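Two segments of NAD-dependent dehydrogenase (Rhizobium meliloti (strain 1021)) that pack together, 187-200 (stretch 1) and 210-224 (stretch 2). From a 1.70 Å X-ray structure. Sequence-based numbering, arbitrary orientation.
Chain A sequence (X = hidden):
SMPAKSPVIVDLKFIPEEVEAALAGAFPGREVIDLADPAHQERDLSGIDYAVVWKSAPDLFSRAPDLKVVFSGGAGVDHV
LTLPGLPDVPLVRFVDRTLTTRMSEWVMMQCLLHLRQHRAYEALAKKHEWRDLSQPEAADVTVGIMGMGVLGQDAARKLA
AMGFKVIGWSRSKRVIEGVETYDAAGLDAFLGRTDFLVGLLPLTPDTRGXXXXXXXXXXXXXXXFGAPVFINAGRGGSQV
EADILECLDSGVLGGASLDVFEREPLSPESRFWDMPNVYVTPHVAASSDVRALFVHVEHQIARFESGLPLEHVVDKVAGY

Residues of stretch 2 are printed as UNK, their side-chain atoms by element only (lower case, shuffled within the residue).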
# COMPACT_ATOMS: atom_id res chain seq x y z
N LEU A 187 5.44 -15.88 22.29
CA LEU A 187 4.69 -14.62 22.13
C LEU A 187 5.47 -13.39 22.60
O LEU A 187 5.58 -12.39 21.86
CB LEU A 187 3.36 -14.70 22.89
CG LEU A 187 2.47 -13.44 22.79
CD1 LEU A 187 2.07 -13.06 21.37
CD2 LEU A 187 1.22 -13.67 23.61
N ASP A 188 6.00 -13.45 23.82
CA ASP A 188 6.70 -12.28 24.37
C ASP A 188 7.93 -11.86 23.57
O ASP A 188 8.17 -10.65 23.37
CB ASP A 188 6.98 -12.46 25.87
CG ASP A 188 5.72 -12.27 26.73
OD1 ASP A 188 4.60 -12.06 26.20
OD2 ASP A 188 5.86 -12.31 27.96
N ALA A 189 8.71 -12.83 23.10
CA ALA A 189 9.88 -12.53 22.28
C ALA A 189 9.44 -11.89 20.95
O ALA A 189 10.04 -10.92 20.48
CB ALA A 189 10.68 -13.80 22.03
N PHE A 190 8.39 -12.46 20.36
CA PHE A 190 7.78 -11.92 19.15
C PHE A 190 7.29 -10.48 19.34
O PHE A 190 7.62 -9.62 18.53
CB PHE A 190 6.67 -12.88 18.67
CG PHE A 190 5.64 -12.26 17.77
CD1 PHE A 190 4.52 -11.65 18.30
CD2 PHE A 190 5.74 -12.35 16.38
CE1 PHE A 190 3.56 -11.08 17.47
CE2 PHE A 190 4.76 -11.80 15.56
CZ PHE A 190 3.68 -11.16 16.10
N LEU A 191 6.55 -10.21 20.41
CA LEU A 191 6.02 -8.86 20.66
C LEU A 191 7.15 -7.85 20.81
O LEU A 191 7.08 -6.75 20.25
CB LEU A 191 5.14 -8.84 21.91
CG LEU A 191 3.84 -9.63 21.81
CD1 LEU A 191 3.21 -9.77 23.19
CD2 LEU A 191 2.85 -8.97 20.85
N GLY A 192 8.20 -8.21 21.55
CA GLY A 192 9.30 -7.30 21.80
C GLY A 192 10.08 -6.87 20.57
O GLY A 192 10.76 -5.85 20.59
N ARG A 193 9.97 -7.65 19.49
CA ARG A 193 10.57 -7.31 18.19
C ARG A 193 9.63 -6.55 17.25
O ARG A 193 10.09 -6.04 16.23
CB ARG A 193 10.97 -8.58 17.46
CG ARG A 193 12.11 -9.33 18.10
CD ARG A 193 12.44 -10.55 17.26
NE ARG A 193 12.93 -10.18 15.93
CZ ARG A 193 13.18 -11.04 14.94
NH1 ARG A 193 12.95 -12.34 15.08
NH2 ARG A 193 13.64 -10.60 13.78
N THR A 194 8.35 -6.44 17.59
CA THR A 194 7.35 -5.99 16.66
C THR A 194 7.10 -4.49 16.78
O THR A 194 6.78 -4.01 17.84
CB THR A 194 6.03 -6.76 16.86
OG1 THR A 194 6.27 -8.13 16.51
CG2 THR A 194 4.92 -6.19 15.98
N ASP A 195 7.24 -3.78 15.66
CA ASP A 195 6.87 -2.37 15.56
C ASP A 195 5.43 -2.15 15.12
O ASP A 195 4.74 -1.29 15.65
CB ASP A 195 7.79 -1.64 14.56
CG ASP A 195 9.27 -1.76 14.90
OD1 ASP A 195 9.63 -1.48 16.07
OD2 ASP A 195 10.09 -2.14 13.99
N PHE A 196 5.00 -2.86 14.08
CA PHE A 196 3.62 -2.83 13.60
C PHE A 196 3.02 -4.21 13.85
O PHE A 196 3.43 -5.18 13.22
CB PHE A 196 3.52 -2.59 12.08
CG PHE A 196 3.93 -1.21 11.58
CD1 PHE A 196 4.43 -0.21 12.41
CD2 PHE A 196 3.84 -0.95 10.21
CE1 PHE A 196 4.80 1.03 11.88
CE2 PHE A 196 4.23 0.28 9.69
CZ PHE A 196 4.71 1.27 10.52
N LEU A 197 2.04 -4.28 14.76
CA LEU A 197 1.36 -5.53 15.07
C LEU A 197 0.13 -5.67 14.20
O LEU A 197 -0.73 -4.79 14.22
CB LEU A 197 0.94 -5.55 16.54
CG LEU A 197 0.20 -6.82 17.00
CD1 LEU A 197 1.09 -8.03 16.88
CD2 LEU A 197 -0.26 -6.67 18.43
N VAL A 198 0.03 -6.79 13.49
CA VAL A 198 -1.12 -7.09 12.63
C VAL A 198 -1.85 -8.30 13.18
O VAL A 198 -1.26 -9.38 13.31
CB VAL A 198 -0.69 -7.40 11.19
CG1 VAL A 198 -1.88 -7.84 10.32
CG2 VAL A 198 -0.06 -6.15 10.56
N GLY A 199 -3.13 -8.13 13.48
CA GLY A 199 -3.99 -9.22 13.92
C GLY A 199 -4.78 -9.85 12.77
O GLY A 199 -5.61 -9.19 12.14
N LEU A 200 -4.53 -11.13 12.53
CA LEU A 200 -5.28 -11.96 11.58
C LEU A 200 -5.64 -13.30 12.22
O LEU A 200 -5.49 -14.36 11.62
CB LEU A 200 -4.48 -12.16 10.31
CG LEU A 200 -4.44 -10.91 9.42
CD1 LEU A 200 -3.40 -11.07 8.32
CD2 LEU A 200 -5.80 -10.60 8.83
N UNK A 210 -7.45 -10.77 23.64
CA UNK A 210 -6.02 -10.98 23.60
C UNK A 210 -5.24 -9.67 23.36
O UNK A 210 -4.15 -9.47 23.90
c UNK A 210 -3.86 -13.80 21.93
c UNK A 210 -5.63 -12.08 22.56
c UNK A 210 -4.18 -12.55 22.73
c UNK A 210 -5.84 -11.64 21.15
N UNK A 211 -5.83 -8.76 22.60
CA UNK A 211 -5.14 -7.50 22.29
C UNK A 211 -5.56 -6.48 23.35
O UNK A 211 -6.57 -5.79 23.21
c UNK A 211 -5.48 -7.00 20.89
c UNK A 211 -6.23 -8.46 18.97
c UNK A 211 -3.64 -9.34 18.49
c UNK A 211 -5.97 -9.34 17.92
c UNK A 211 -5.20 -8.01 19.79
c UNK A 211 -3.91 -8.45 19.53
c UNK A 211 -4.68 -9.78 17.67
N UNK A 212 -4.77 -6.42 24.41
CA UNK A 212 -5.05 -5.59 25.59
C UNK A 212 -3.82 -4.78 25.99
O UNK A 212 -2.77 -4.86 25.34
n UNK A 212 -5.04 -8.72 27.41
o UNK A 212 -3.35 -7.31 27.09
c UNK A 212 -4.55 -7.53 27.12
c UNK A 212 -5.54 -6.46 26.76
N UNK A 213 -3.97 -3.92 27.00
CA UNK A 213 -2.92 -2.98 27.37
C UNK A 213 -1.61 -3.68 27.72
O UNK A 213 -0.55 -3.20 27.34
c UNK A 213 -3.36 -2.08 28.52
N UNK A 214 -1.69 -4.80 28.43
CA UNK A 214 -0.48 -5.56 28.76
C UNK A 214 0.28 -6.01 27.52
O UNK A 214 1.50 -5.97 27.49
c UNK A 214 -0.79 -6.76 29.64
N UNK A 215 -0.46 -6.44 26.50
CA UNK A 215 0.16 -6.85 25.23
C UNK A 215 0.77 -5.68 24.50
O UNK A 215 1.91 -5.78 24.03
c UNK A 215 -0.54 -7.11 21.93
c UNK A 215 -0.87 -9.46 22.65
c UNK A 215 -0.30 -8.11 23.03
c UNK A 215 -0.86 -7.59 24.37
N UNK A 216 0.04 -4.56 24.40
CA UNK A 216 0.57 -3.37 23.71
C UNK A 216 1.86 -2.85 24.38
O UNK A 216 2.77 -2.39 23.68
c UNK A 216 -2.99 -2.24 23.48
c UNK A 216 -1.79 -3.43 21.80
c UNK A 216 -4.19 -3.39 21.74
c UNK A 216 -0.47 -2.25 23.64
c UNK A 216 -1.78 -2.65 22.95
c UNK A 216 -4.19 -2.60 22.87
c UNK A 216 -2.98 -3.79 21.18
N UNK A 217 1.92 -2.94 25.71
CA UNK A 217 3.11 -2.56 26.48
C UNK A 217 4.36 -3.41 26.21
O UNK A 217 5.47 -2.99 26.53
c UNK A 217 2.80 -2.56 27.96
N UNK A 218 4.18 -4.61 25.64
CA UNK A 218 5.29 -5.49 25.28
C UNK A 218 5.81 -5.28 23.87
O UNK A 218 6.86 -5.80 23.53
c UNK A 218 4.70 -7.30 26.97
c UNK A 218 4.90 -6.95 25.50
n UNK A 218 2.59 -9.04 28.84
c UNK A 218 4.30 -8.77 27.06
c UNK A 218 4.02 -9.21 28.50
N UNK A 219 5.10 -4.51 23.05
CA UNK A 219 5.55 -4.20 21.69
C UNK A 219 6.80 -3.35 21.70
O UNK A 219 7.10 -2.66 22.68
c UNK A 219 3.22 -4.44 20.61
c UNK A 219 4.42 -3.53 20.90
c UNK A 219 2.04 -3.65 20.02
c UNK A 219 3.61 -5.54 19.63
N UNK A 220 7.57 -3.43 20.62
CA UNK A 220 8.81 -2.69 20.54
C UNK A 220 8.63 -1.18 20.58
O UNK A 220 7.74 -0.63 19.92
c UNK A 220 9.56 -3.05 19.26
o UNK A 220 10.86 -2.46 19.32
N UNK A 221 9.51 -0.52 21.33
CA UNK A 221 9.66 0.95 21.26
C UNK A 221 10.95 1.34 20.57
O UNK A 221 11.29 2.52 20.56
n UNK A 221 7.24 2.89 23.90
n UNK A 221 5.11 1.91 23.62
c UNK A 221 7.91 1.76 24.51
c UNK A 221 5.97 2.94 23.50
c UNK A 221 8.49 0.88 23.45
c UNK A 221 9.61 1.54 22.65
n UNK A 221 5.54 4.09 23.00
N UNK A 222 11.64 0.37 19.97
CA UNK A 222 12.95 0.57 19.36
C UNK A 222 12.90 0.87 17.88
O UNK A 222 13.96 1.05 17.26
n UNK A 222 14.11 -2.11 21.55
c UNK A 222 14.13 -0.87 21.08
o UNK A 222 14.36 0.09 21.79
c UNK A 222 13.82 -0.68 19.61
N UNK A 223 11.70 0.94 17.30
CA UNK A 223 11.56 1.18 15.88
C UNK A 223 11.69 2.65 15.57
O UNK A 223 11.87 3.48 16.46
N UNK A 224 11.57 2.99 14.28
CA UNK A 224 11.89 4.36 13.83
C UNK A 224 10.95 5.43 14.36
O UNK A 224 11.32 6.59 14.37
c UNK A 224 11.26 2.07 13.17
c UNK A 224 11.31 2.93 11.95
c UNK A 224 11.83 4.28 12.29
O HOH W 1 2.21 -12.26 27.61
O HOH W 2 13.21 -4.60 19.75
O HOH W 3 8.82 0.63 17.63
O HOH W 4 11.97 -2.46 16.94

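Position 210 has four side-chain carbons, forked at the first, one arm two carbons long. It points toward stretch 1 without close contact. It is isoleucine, I210.

Position 211 has one carbon and then a six-carbon ring. The end of the ring nears the CA of G199, and the ring also lies near L197. It is phenylalanine; F211 CZ is 3.9 Å from G199 CA, and F211 CD1 is 4.2 Å from L197 CD2. A CB on G199 would clash with F211 CZ.

Position 212 has two carbons, the second carrying one oxygen and one nitrogen. The oxygen accepts from the backbone N of 215 and caps the helix that follows. It is asparagine, N212.

Positions 213 and 214 each have a single carbon, out of reach of stretch 1. They are A213 and A214.

Position 215 has four carbons, forked at the second, close to L191 and L197. It is leucine; L215 CD2 lies 3.5 Å from L197 CD2, and L215 CG lies 3.9 Å from L191 CD1.

Position 216 has one carbon and a six-carbon ring, with CB pointing away. It is F216, which starts a type I turn.

Position 217 has one carbon and is exposed. It is A217.

Position 218 has four carbons in a row ending in nitrogen, near D188. It is lysine; K218 CD is 3.4 Å from D188 OD1. K218 NZ is 4.5 Å from D188 OD1, beyond a salt bridge, but water 1 bridges them, weakly on the lysine side.

Position 219 has four carbons, forked at the second, packed on L191, T194 and L197. It is leucine; L219 CD2 is 3.7 Å from L191 CD2.

Position 220 has one carbon and one oxygen. Its CB is 3.3 Å from G192 O. It is serine; S220 OG accepts from the backbone N of 222.

Position 221 has three carbons, a nitrogen, then a carbon carrying two nitrogens. It points away and is R221.

Position 222 has two carbons, the second carrying oxygen and nitrogen. It is asparagine; water 2 links N222 ND2 to G192 O.

Position 223 has no side-chain atoms. It is G223; a CB would clash with D195 OD1.

Position 224 has three carbons closing a ring onto the backbone N. It is P224.

Four leucines make the apolar part of the contact: L191 and L197 pack against L215 and L219. A direct hydrogen bond runs from S220 N to T194 O at 2.9 Å. Waters 3 and 4 extend the polar side by linking D195 OD1 to S220.

Stretch 2 (210-224) IFNAALFAKLSRNGP
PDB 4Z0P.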